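Local coordinates for protein ECF RNA polymerase sigma factor SigK (Mycobacterium tuberculosis, PDB 4NQW) that probably directs RNA polymerase to specific promoters as an ECF sigma factor that is kept inactive by an anti-sigma factor until released, at residues A30-V35 against G91-W96; A41-F46 against E78-A83; D48-R53 against E74-V79. One frame throughout, in Å; residues are numbered along the deposited sequence.

Interaction 1 (A30-V35 against G91-W96)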
loop_
_atom_site.group_PDB
_atom_site.type_symbol
_atom_site.label_atom_id
_atom_site.label_comp_id
_atom_site.label_asym_id
_atom_site.label_seq_id
_atom_site.Cartn_x
_atom_site.Cartn_y
_atom_site.Cartn_z
ATOM N N ALA A 30 -3.534 -11.417 -14.732
ATOM C CA ALA A 30 -4.143 -12.650 -15.231
ATOM C C ALA A 30 -4.115 -13.769 -14.186
ATOM O O ALA A 30 -5.043 -14.575 -14.121
ATOM C CB ALA A 30 -3.452 -13.107 -16.509
ATOM N N LEU A 31 -3.054 -13.820 -13.382
ATOM C CA LEU A 31 -2.966 -14.788 -12.285
ATOM C C LEU A 31 -4.041 -14.519 -11.237
ATOM O O LEU A 31 -4.732 -15.440 -10.804
ATOM C CB LEU A 31 -1.587 -14.756 -11.615
ATOM C CG LEU A 31 -0.399 -15.377 -12.355
ATOM C CD1 LEU A 31 0.877 -15.133 -11.563
ATOM C CD2 LEU A 31 -0.589 -16.866 -12.595
ATOM N N LEU A 32 -4.180 -13.256 -10.842
ATOM C CA LEU A 32 -5.189 -12.862 -9.855
ATOM C C LEU A 32 -6.599 -13.072 -10.412
ATOM O O LEU A 32 -7.535 -13.365 -9.669
ATOM C CB LEU A 32 -5.006 -11.398 -9.434
ATOM C CG LEU A 32 -5.233 -11.069 -7.953
ATOM C CD1 LEU A 32 -5.215 -9.563 -7.759
ATOM C CD2 LEU A 32 -6.527 -11.647 -7.399
ATOM N N ARG A 33 -6.741 -12.923 -11.726
ATOM C CA ARG A 33 -8.020 -13.158 -12.395
ATOM C C ARG A 33 -8.414 -14.638 -12.319
ATOM O O ARG A 33 -9.601 -14.970 -12.319
ATOM C CB ARG A 33 -7.956 -12.701 -13.859
ATOM C CG ARG A 33 -9.168 -11.905 -14.316
ATOM C CD ARG A 33 -9.035 -11.469 -15.767
ATOM N NE ARG A 33 -7.821 -10.686 -16.006
ATOM C CZ ARG A 33 -7.664 -9.400 -15.698
ATOM N NH1 ARG A 33 -8.643 -8.708 -15.122
ATOM N NH2 ARG A 33 -6.510 -8.798 -15.967
ATOM N N ARG A 34 -7.416 -15.518 -12.251
ATOM C CA ARG A 34 -7.660 -16.957 -12.175
ATOM C C ARG A 34 -7.903 -17.485 -10.753
ATOM O O ARG A 34 -8.400 -18.603 -10.608
ATOM C CB ARG A 34 -6.515 -17.733 -12.837
ATOM C CG ARG A 34 -6.468 -17.585 -14.352
ATOM C CD ARG A 34 -5.582 -18.638 -14.997
ATOM N NE ARG A 34 -6.212 -19.960 -14.995
ATOM C CZ ARG A 34 -7.112 -20.384 -15.884
ATOM N NH1 ARG A 34 -7.520 -19.602 -16.881
ATOM N NH2 ARG A 34 -7.612 -21.610 -15.774
ATOM N N VAL A 35 -7.583 -16.707 -9.714
ATOM C CA VAL A 35 -7.785 -17.184 -8.329
ATOM C C VAL A 35 -9.227 -17.005 -7.830
ATOM O O VAL A 35 -9.528 -17.326 -6.679
ATOM C CB VAL A 35 -6.776 -16.580 -7.304
ATOM C CG1 VAL A 35 -5.369 -16.522 -7.883
ATOM C CG2 VAL A 35 -7.211 -15.208 -6.813
ATOM N N GLY A 91 -6.667 -0.662 -11.344
ATOM C CA GLY A 91 -5.282 -0.672 -10.873
ATOM C C GLY A 91 -4.648 -2.043 -11.023
ATOM O O GLY A 91 -5.343 -3.031 -11.258
ATOM N N SER A 92 -3.327 -2.107 -10.881
ATOM C CA SER A 92 -2.595 -3.360 -11.044
ATOM C C SER A 92 -2.888 -4.334 -9.906
ATOM O O SER A 92 -3.261 -3.923 -8.805
ATOM C CB SER A 92 -1.090 -3.097 -11.108
ATOM O OG SER A 92 -0.613 -2.591 -9.874
ATOM N N ALA A 93 -2.714 -5.622 -10.185
ATOM C CA ALA A 93 -2.846 -6.665 -9.167
ATOM C C ALA A 93 -1.852 -6.430 -8.036
ATOM O O ALA A 93 -2.174 -6.627 -6.863
ATOM C CB ALA A 93 -2.622 -8.036 -9.784
ATOM N N LEU A 94 -0.649 -6.000 -8.404
ATOM C CA LEU A 94 0.416 -5.737 -7.441
ATOM C C LEU A 94 -0.007 -4.642 -6.459
ATOM O O LEU A 94 0.126 -4.801 -5.246
ATOM C CB LEU A 94 1.705 -5.314 -8.165
ATOM C CG LEU A 94 3.056 -5.890 -7.711
ATOM C CD1 LEU A 94 4.122 -4.804 -7.752
ATOM C CD2 LEU A 94 3.004 -6.513 -6.327
ATOM N N ALA A 95 -0.518 -3.537 -6.999
ATOM C CA ALA A 95 -0.995 -2.415 -6.191
ATOM C C ALA A 95 -2.167 -2.816 -5.299
ATOM O O ALA A 95 -2.243 -2.404 -4.142
ATOM C CB ALA A 95 -1.394 -1.252 -7.090
ATOM N N TRP A 96 -3.075 -3.617 -5.848
ATOM C CA TRP A 96 -4.223 -4.141 -5.106
ATOM C C TRP A 96 -3.763 -4.966 -3.901
ATOM O O TRP A 96 -4.315 -4.841 -2.807
ATOM C CB TRP A 96 -5.076 -4.993 -6.048
ATOM C CG TRP A 96 -6.375 -5.489 -5.492
ATOM C CD1 TRP A 96 -7.552 -4.803 -5.422
ATOM C CD2 TRP A 96 -6.641 -6.798 -4.975
ATOM N NE1 TRP A 96 -8.531 -5.600 -4.875
ATOM C CE2 TRP A 96 -7.998 -6.829 -4.591
ATOM C CE3 TRP A 96 -5.861 -7.943 -4.786
ATOM C CZ2 TRP A 96 -8.592 -7.961 -4.032
ATOM C CZ3 TRP A 96 -6.453 -9.070 -4.231
ATOM C CH2 TRP A 96 -7.807 -9.070 -3.863
#
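L32, near the end of helix 28-34, and A93, in the opening turn of helix 93-111, are the residues whose backbones lie nearest across this contact, with the CA of L32 6.7 Å from the CA of A93. Three side chains do the touching: L32 on one side, A93 and W96 on the other, all with their CB turned toward the opposite segment. A93 and W96 are three residues apart, so their side chains leave the same flank of the helix and L32 reaches both. Its CD1 is the principal contact atom. It lies 3.6 Å from the CB of A93 and 3.4 Å from CE3 of W96, while CD2 is placed 4.1 Å from CZ3 of the same indole. The approach to the indole is oblique, on the benzene half of the ring, and the two side chains cross at about a right angle. W96 brings that half within range because its CG is anti to the backbone N (chi1 -174°). The indole also meets the ring of F86 edge-to-face, and L32 packs on F86, A83 and F46, which enlarges the apolar cluster.

Helix 93-111 begins with an N-cap: the OG of S92 accepts from the N of A95 at 3.0 Å, with an N-H...O angle of 158°, and also hydrogen-bonds an acidic side chain on the chain of another protein. The N of A93 gives a hydrogen bond to OD1 of D29, at the start of helix 28-34, a polar tie between the two helices just beside the contact. Between 30-35 and 91-96 themselves the contact is wholly apolar, burying 139 Å² in all, so cohesion there rests on van der Waals and hydrophobic contact.

Interaction 2 (A41-F46 against E78-A83). With CD (cadmium ion), chain F.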
loop_
_atom_site.group_PDB
_atom_site.type_symbol
_atom_site.label_atom_id
_atom_site.label_comp_id
_atom_site.label_asym_id
_atom_site.label_seq_id
_atom_site.Cartn_x
_atom_site.Cartn_y
_atom_site.Cartn_z
ATOM N N ALA A 41 -4.288 -23.334 -9.102
ATOM C CA ALA A 41 -2.877 -23.471 -8.701
ATOM C C ALA A 41 -2.072 -22.201 -9.022
ATOM O O ALA A 41 -0.842 -22.196 -8.935
ATOM C CB ALA A 41 -2.249 -24.675 -9.387
ATOM N N ALA A 42 -2.778 -21.132 -9.383
ATOM C CA ALA A 42 -2.180 -19.852 -9.734
ATOM C C ALA A 42 -2.051 -19.005 -8.478
ATOM O O ALA A 42 -1.244 -18.082 -8.433
ATOM C CB ALA A 42 -3.037 -19.134 -10.764
ATOM N N PHE A 43 -2.864 -19.317 -7.471
ATOM C CA PHE A 43 -2.718 -18.742 -6.139
ATOM C C PHE A 43 -1.327 -19.044 -5.585
ATOM O O PHE A 43 -0.696 -18.182 -4.972
ATOM C CB PHE A 43 -3.801 -19.296 -5.208
ATOM C CG PHE A 43 -3.809 -18.672 -3.842
ATOM C CD1 PHE A 43 -3.576 -19.442 -2.708
ATOM C CD2 PHE A 43 -4.050 -17.314 -3.686
ATOM C CE1 PHE A 43 -3.586 -18.870 -1.449
ATOM C CE2 PHE A 43 -4.058 -16.734 -2.430
ATOM C CZ PHE A 43 -3.825 -17.515 -1.309
ATOM N N ALA A 44 -0.853 -20.267 -5.813
ATOM C CA ALA A 44 0.513 -20.653 -5.462
ATOM C C ALA A 44 1.544 -19.818 -6.218
ATOM O O ALA A 44 2.556 -19.411 -5.648
ATOM C CB ALA A 44 0.733 -22.132 -5.741
ATOM N N GLU A 45 1.285 -19.569 -7.500
ATOM C CA GLU A 45 2.182 -18.764 -8.328
ATOM C C GLU A 45 2.068 -17.271 -8.006
ATOM O O GLU A 45 3.076 -16.563 -7.975
ATOM C CB GLU A 45 1.915 -19.012 -9.816
ATOM C CG GLU A 45 2.873 -18.273 -10.743
ATOM C CD GLU A 45 3.162 -19.021 -12.033
ATOM O OE1 GLU A 45 3.646 -20.171 -11.963
ATOM O OE2 GLU A 45 2.921 -18.452 -13.119
ATOM N N PHE A 46 0.843 -16.803 -7.771
ATOM C CA PHE A 46 0.600 -15.425 -7.338
ATOM C C PHE A 46 1.327 -15.150 -6.027
ATOM O O PHE A 46 1.958 -14.105 -5.864
ATOM C CB PHE A 46 -0.900 -15.170 -7.161
ATOM C CG PHE A 46 -1.240 -13.747 -6.812
ATOM C CD1 PHE A 46 -1.399 -12.793 -7.810
ATOM C CD2 PHE A 46 -1.406 -13.361 -5.489
ATOM C CE1 PHE A 46 -1.712 -11.479 -7.496
ATOM C CE2 PHE A 46 -1.720 -12.048 -5.169
ATOM C CZ PHE A 46 -1.874 -11.106 -6.173
ATOM N N GLU A 78 -7.267 -12.996 2.518
ATOM C CA GLU A 78 -8.129 -11.972 1.910
ATOM C C GLU A 78 -7.982 -11.939 0.388
ATOM O O GLU A 78 -8.967 -11.733 -0.318
ATOM C CB GLU A 78 -7.869 -10.573 2.489
ATOM C CG GLU A 78 -8.808 -9.514 1.910
ATOM C CD GLU A 78 -8.684 -8.144 2.552
ATOM O OE1 GLU A 78 -9.347 -7.205 2.061
ATOM O OE2 GLU A 78 -7.937 -7.989 3.540
ATOM N N VAL A 79 -6.763 -12.133 -0.112
ATOM C CA VAL A 79 -6.540 -12.229 -1.558
ATOM C C VAL A 79 -7.460 -13.306 -2.119
ATOM O O VAL A 79 -8.246 -13.052 -3.026
ATOM C CB VAL A 79 -5.077 -12.585 -1.915
ATOM C CG1 VAL A 79 -4.933 -12.876 -3.405
ATOM C CG2 VAL A 79 -4.135 -11.459 -1.521
ATOM N N TRP A 80 -7.359 -14.502 -1.548
ATOM C CA TRP A 80 -8.168 -15.647 -1.958
ATOM C C TRP A 80 -9.670 -15.367 -1.933
ATOM O O TRP A 80 -10.380 -15.673 -2.893
ATOM C CB TRP A 80 -7.869 -16.833 -1.044
ATOM C CG TRP A 80 -8.626 -18.069 -1.382
ATOM C CD1 TRP A 80 -9.761 -18.532 -0.780
ATOM C CD2 TRP A 80 -8.298 -19.010 -2.402
ATOM N NE1 TRP A 80 -10.160 -19.708 -1.366
ATOM C CE2 TRP A 80 -9.277 -20.025 -2.365
ATOM C CE3 TRP A 80 -7.268 -19.097 -3.346
ATOM C CZ2 TRP A 80 -9.259 -21.109 -3.240
ATOM C CZ3 TRP A 80 -7.248 -20.172 -4.209
ATOM C CH2 TRP A 80 -8.234 -21.167 -4.147
ATOM N N ARG A 81 -10.146 -14.785 -0.838
ATOM C CA ARG A 81 -11.582 -14.620 -0.626
ATOM C C ARG A 81 -12.159 -13.458 -1.440
ATOM O O ARG A 81 -13.221 -13.597 -2.049
ATOM C CB ARG A 81 -11.893 -14.437 0.865
ATOM C CG ARG A 81 -13.154 -15.161 1.307
ATOM C CD ARG A 81 -13.357 -15.085 2.809
ATOM N NE ARG A 81 -14.050 -16.262 3.334
ATOM C CZ ARG A 81 -13.459 -17.396 3.715
ATOM N NH1 ARG A 81 -12.137 -17.545 3.643
ATOM N NH2 ARG A 81 -14.201 -18.398 4.174
ATOM N N ASN A 82 -11.451 -12.328 -1.455
ATOM C CA ASN A 82 -11.921 -11.114 -2.131
ATOM C C ASN A 82 -11.326 -10.884 -3.528
ATOM O O ASN A 82 -11.425 -9.779 -4.064
ATOM C CB ASN A 82 -11.639 -9.885 -1.254
ATOM C CG ASN A 82 -12.416 -9.899 0.050
ATOM O OD1 ASN A 82 -13.042 -10.898 0.407
ATOM N ND2 ASN A 82 -12.377 -8.785 0.771
ATOM N N ALA A 83 -10.728 -11.914 -4.127
ATOM C CA ALA A 83 -10.110 -11.775 -5.455
ATOM C C ALA A 83 -11.123 -11.447 -6.554
ATOM O O ALA A 83 -10.758 -10.882 -7.585
ATOM C CB ALA A 83 -9.340 -13.030 -5.830
HETATM CD CD CD F . -9.034 -5.502 3.963
HETATM O O HOH W 1 -11.556 -5.416 5.052
#
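Of the residues in 78-83, V79 and W80 meet F43 and F46 of helix 42-62, and E78, the first in sequence, faces elsewhere. Its CG is anti to the backbone N (chi1 -177°) and the chain is extended beyond it, which carries the carboxylate to a cadmium ion. Both oxygens bind the metal, OE1 of E78 at 2.6 Å and OE2 of E78 at 2.8 Å, and a water is a further ligand. OE2 also takes a hydrogen bond from R104, so the carboxylate is held by metal and guanidinium together.

V79 follows, with CB directed at helix 42-62. Its CG1 reaches CE2 of F46 at 3.8 Å, obliquely to that ring, and also lies near the plane of the F43 ring at its edge. One methyl thus bridges two aromatic side chains that stand three residues apart on the opposite helix. L97 and M100 of helix 93-111 press on V79 as well.

W80 supplies the main aromatic contact. Its six-membered ring directs an edge at the face of F43, the centroids 4.9 Å apart and the planes at 66°, an edge-to-face pair. CE3 of W80 stands over the F43 face, offset toward the rim, and comes within 3.5 Å of CG of F43; CZ3 of W80 is 3.7 Å from CB of F43. The backbones are closest at this same pair, F43 and W80.

The axes of 42-46 and 78-82 lie at 135°, so these two short segments run in roughly opposing directions with 11.7 Å between axes, a separation spanned by F43, F46 and W80 together with V79. Aromatic and aliphatic side chains packed between crossing helices in this way are part of the all-helical fold of sigma-70 region 2, here joining helix 42-62 to helix 65-82.

Interaction 3 (D48-R53 against E74-V79). With CD (cadmium ion), chain F.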
loop_
_atom_site.group_PDB
_atom_site.type_symbol
_atom_site.label_atom_id
_atom_site.label_comp_id
_atom_site.label_asym_id
_atom_site.label_seq_id
_atom_site.Cartn_x
_atom_site.Cartn_y
_atom_site.Cartn_z
ATOM N N ASP A 48 3.957 -17.008 -4.749
ATOM C CA ASP A 48 5.406 -17.168 -4.953
ATOM C C ASP A 48 6.089 -15.926 -5.528
ATOM O O ASP A 48 7.224 -15.617 -5.163
ATOM C CB ASP A 48 5.702 -18.370 -5.867
ATOM C CG ASP A 48 5.764 -19.691 -5.112
ATOM O OD1 ASP A 48 5.985 -19.684 -3.881
ATOM O OD2 ASP A 48 5.600 -20.750 -5.759
ATOM N N HIS A 49 5.400 -15.223 -6.423
ATOM C CA HIS A 49 5.980 -14.072 -7.114
ATOM C C HIS A 49 5.904 -12.778 -6.292
ATOM O O HIS A 49 6.670 -11.844 -6.539
ATOM C CB HIS A 49 5.295 -13.874 -8.475
ATOM C CG HIS A 49 6.187 -13.282 -9.521
ATOM N ND1 HIS A 49 7.335 -13.907 -9.959
ATOM C CD2 HIS A 49 6.096 -12.128 -10.225
ATOM C CE1 HIS A 49 7.917 -13.160 -10.880
ATOM N NE2 HIS A 49 7.184 -12.077 -11.062
ATOM N N THR A 50 4.992 -12.731 -5.319
ATOM C CA THR A 50 4.755 -11.520 -4.522
ATOM C C THR A 50 5.183 -11.602 -3.048
ATOM O O THR A 50 5.274 -10.573 -2.375
ATOM C CB THR A 50 3.261 -11.135 -4.552
ATOM O OG1 THR A 50 2.470 -12.199 -4.002
ATOM C CG2 THR A 50 2.803 -10.848 -5.976
ATOM N N LYS A 51 5.457 -12.808 -2.555
ATOM C CA LYS A 51 5.630 -13.038 -1.111
ATOM C C LYS A 51 6.731 -12.211 -0.439
ATOM O O LYS A 51 6.544 -11.733 0.681
ATOM C CB LYS A 51 5.844 -14.530 -0.810
ATOM C CG LYS A 51 7.092 -15.153 -1.422
ATOM C CD LYS A 51 7.109 -16.655 -1.190
ATOM C CE LYS A 51 8.089 -17.371 -2.103
ATOM N NZ LYS A 51 9.502 -17.081 -1.746
ATOM N N SER A 52 7.868 -12.045 -1.112
ATOM C CA SER A 52 8.990 -11.301 -0.532
ATOM C C SER A 52 8.674 -9.807 -0.370
ATOM O O SER A 52 9.142 -9.165 0.574
ATOM C CB SER A 52 10.262 -11.487 -1.367
ATOM O OG SER A 52 10.131 -10.891 -2.644
ATOM N N ARG A 53 7.882 -9.264 -1.289
ATOM C CA ARG A 53 7.479 -7.861 -1.216
ATOM C C ARG A 53 6.396 -7.627 -0.158
ATOM O O ARG A 53 6.425 -6.613 0.541
ATOM C CB ARG A 53 7.027 -7.354 -2.589
ATOM C CG ARG A 53 8.186 -7.098 -3.544
ATOM C CD ARG A 53 7.760 -6.397 -4.827
ATOM N NE ARG A 53 7.780 -7.282 -5.992
ATOM C CZ ARG A 53 6.804 -8.122 -6.338
ATOM N NH1 ARG A 53 5.699 -8.226 -5.608
ATOM N NH2 ARG A 53 6.938 -8.876 -7.423
ATOM N N GLU A 74 -3.088 -13.618 6.862
ATOM C CA GLU A 74 -4.363 -12.913 6.779
ATOM C C GLU A 74 -4.502 -12.211 5.432
ATOM O O GLU A 74 -5.576 -12.215 4.836
ATOM C CB GLU A 74 -4.497 -11.892 7.913
ATOM C CG GLU A 74 -4.714 -12.503 9.290
ATOM C CD GLU A 74 -4.729 -11.471 10.409
ATOM O OE1 GLU A 74 -4.660 -10.254 10.123
ATOM O OE2 GLU A 74 -4.809 -11.881 11.585
ATOM N N ILE A 75 -3.403 -11.624 4.958
ATOM C CA ILE A 75 -3.391 -10.887 3.693
ATOM C C ILE A 75 -3.717 -11.808 2.520
ATOM O O ILE A 75 -4.595 -11.499 1.721
ATOM C CB ILE A 75 -2.037 -10.177 3.458
ATOM C CG1 ILE A 75 -1.860 -9.049 4.478
ATOM C CG2 ILE A 75 -1.967 -9.593 2.054
ATOM C CD1 ILE A 75 -0.433 -8.573 4.667
ATOM N N TYR A 76 -3.027 -12.940 2.428
ATOM C CA TYR A 76 -3.263 -13.888 1.334
ATOM C C TYR A 76 -4.579 -14.660 1.472
ATOM O O TYR A 76 -5.115 -15.143 0.471
ATOM C CB TYR A 76 -2.073 -14.838 1.163
ATOM C CG TYR A 76 -0.896 -14.149 0.516
ATOM C CD1 TYR A 76 0.202 -13.742 1.268
ATOM C CD2 TYR A 76 -0.898 -13.872 -0.845
ATOM C CE1 TYR A 76 1.274 -13.093 0.676
ATOM C CE2 TYR A 76 0.167 -13.223 -1.445
ATOM C CZ TYR A 76 1.249 -12.837 -0.682
ATOM O OH TYR A 76 2.308 -12.198 -1.281
ATOM N N LEU A 77 -5.108 -14.762 2.690
ATOM C CA LEU A 77 -6.467 -15.283 2.879
ATOM C C LEU A 77 -7.473 -14.294 2.286
ATOM O O LEU A 77 -8.415 -14.703 1.614
ATOM C CB LEU A 77 -6.766 -15.554 4.363
ATOM C CG LEU A 77 -8.012 -16.373 4.759
ATOM C CD1 LEU A 77 -9.316 -15.608 4.553
ATOM C CD2 LEU A 77 -8.070 -17.716 4.042
ATOM N N GLU A 78 -7.267 -12.996 2.518
ATOM C CA GLU A 78 -8.129 -11.972 1.910
ATOM C C GLU A 78 -7.982 -11.939 0.388
ATOM O O GLU A 78 -8.967 -11.733 -0.318
ATOM C CB GLU A 78 -7.869 -10.573 2.489
ATOM C CG GLU A 78 -8.808 -9.514 1.910
ATOM C CD GLU A 78 -8.684 -8.144 2.552
ATOM O OE1 GLU A 78 -9.347 -7.205 2.061
ATOM O OE2 GLU A 78 -7.937 -7.989 3.540
ATOM N N VAL A 79 -6.763 -12.133 -0.112
ATOM C CA VAL A 79 -6.540 -12.229 -1.558
ATOM C C VAL A 79 -7.460 -13.306 -2.119
ATOM O O VAL A 79 -8.246 -13.052 -3.026
ATOM C CB VAL A 79 -5.077 -12.585 -1.915
ATOM C CG1 VAL A 79 -4.933 -12.876 -3.405
ATOM C CG2 VAL A 79 -4.135 -11.459 -1.521
HETATM CD CD CD F . -9.034 -5.502 3.963
HETATM O O HOH W 1 -11.556 -5.416 5.052
#
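Y76 and T50 form the polar core of this contact, and Y76 loses the most surface to it. OH of Y76 donates a 2.7 Å hydrogen bond to OG1 of T50. OG1 lies at the edge of the tyrosine ring, in its plane, and the two side chains cross obliquely. At T50 a chi1 of 60° sets OG1 between the backbone N and the carbonyl carbon, where it also hydrogen-bonds the carbonyl O of F46, one turn back on the same helix. The T50 hydroxyl thus bridges the phenol of Y76 and the backbone of helix 42-62, giving both buried hydroxyls a partner. The ring of Y76 meets that of Y47 edge-to-face.

Both segments are helical and belong to sigma-70 region 2, the domain that recognises and melts the -10 element; here helix 42-62 and helix 65-82 are joined by a polar link, complementing the apolar side chains around it, such as V54 against Y76 and L97 against T50.

K51 is the third residue to lose surface, and the least of the three, through its backbone end. Its CA is 3.4 Å from the OH of Y76, an oblique approach to the ring, while its CB is 4.3 Å from the same oxygen. The CA atoms of K51 and Y76, 9.3 Å apart, are the nearest across the segments. Beyond CB the lysine leads away, and its NZ forms a salt bridge with an acidic side chain of another protein's chain. Y76 packs on an apolar side chain of that other protein.

How the interactions relate
From the N terminus, helix 28-34 leads into helix 42-62, which meets helix 65-82 twice before the chain passes into helix 93-111. Interaction 1 closes the widest loop, its nearest ends 56 residues apart. Interactions 2 and 3, with nearest ends 32 and 21 residues apart, both lie inside interaction 1 and end on a common stretch, sharing E78 and V79. Direct packing joins them: L32 CG meets F46 CE1 at 3.6 Å between interactions 1 and 2, and L94 CD2 meets R53 NH1 at 3.3 Å between 1 and 3. Together they tie helices 28-34, 42-62, 65-82 and 93-111 to one another.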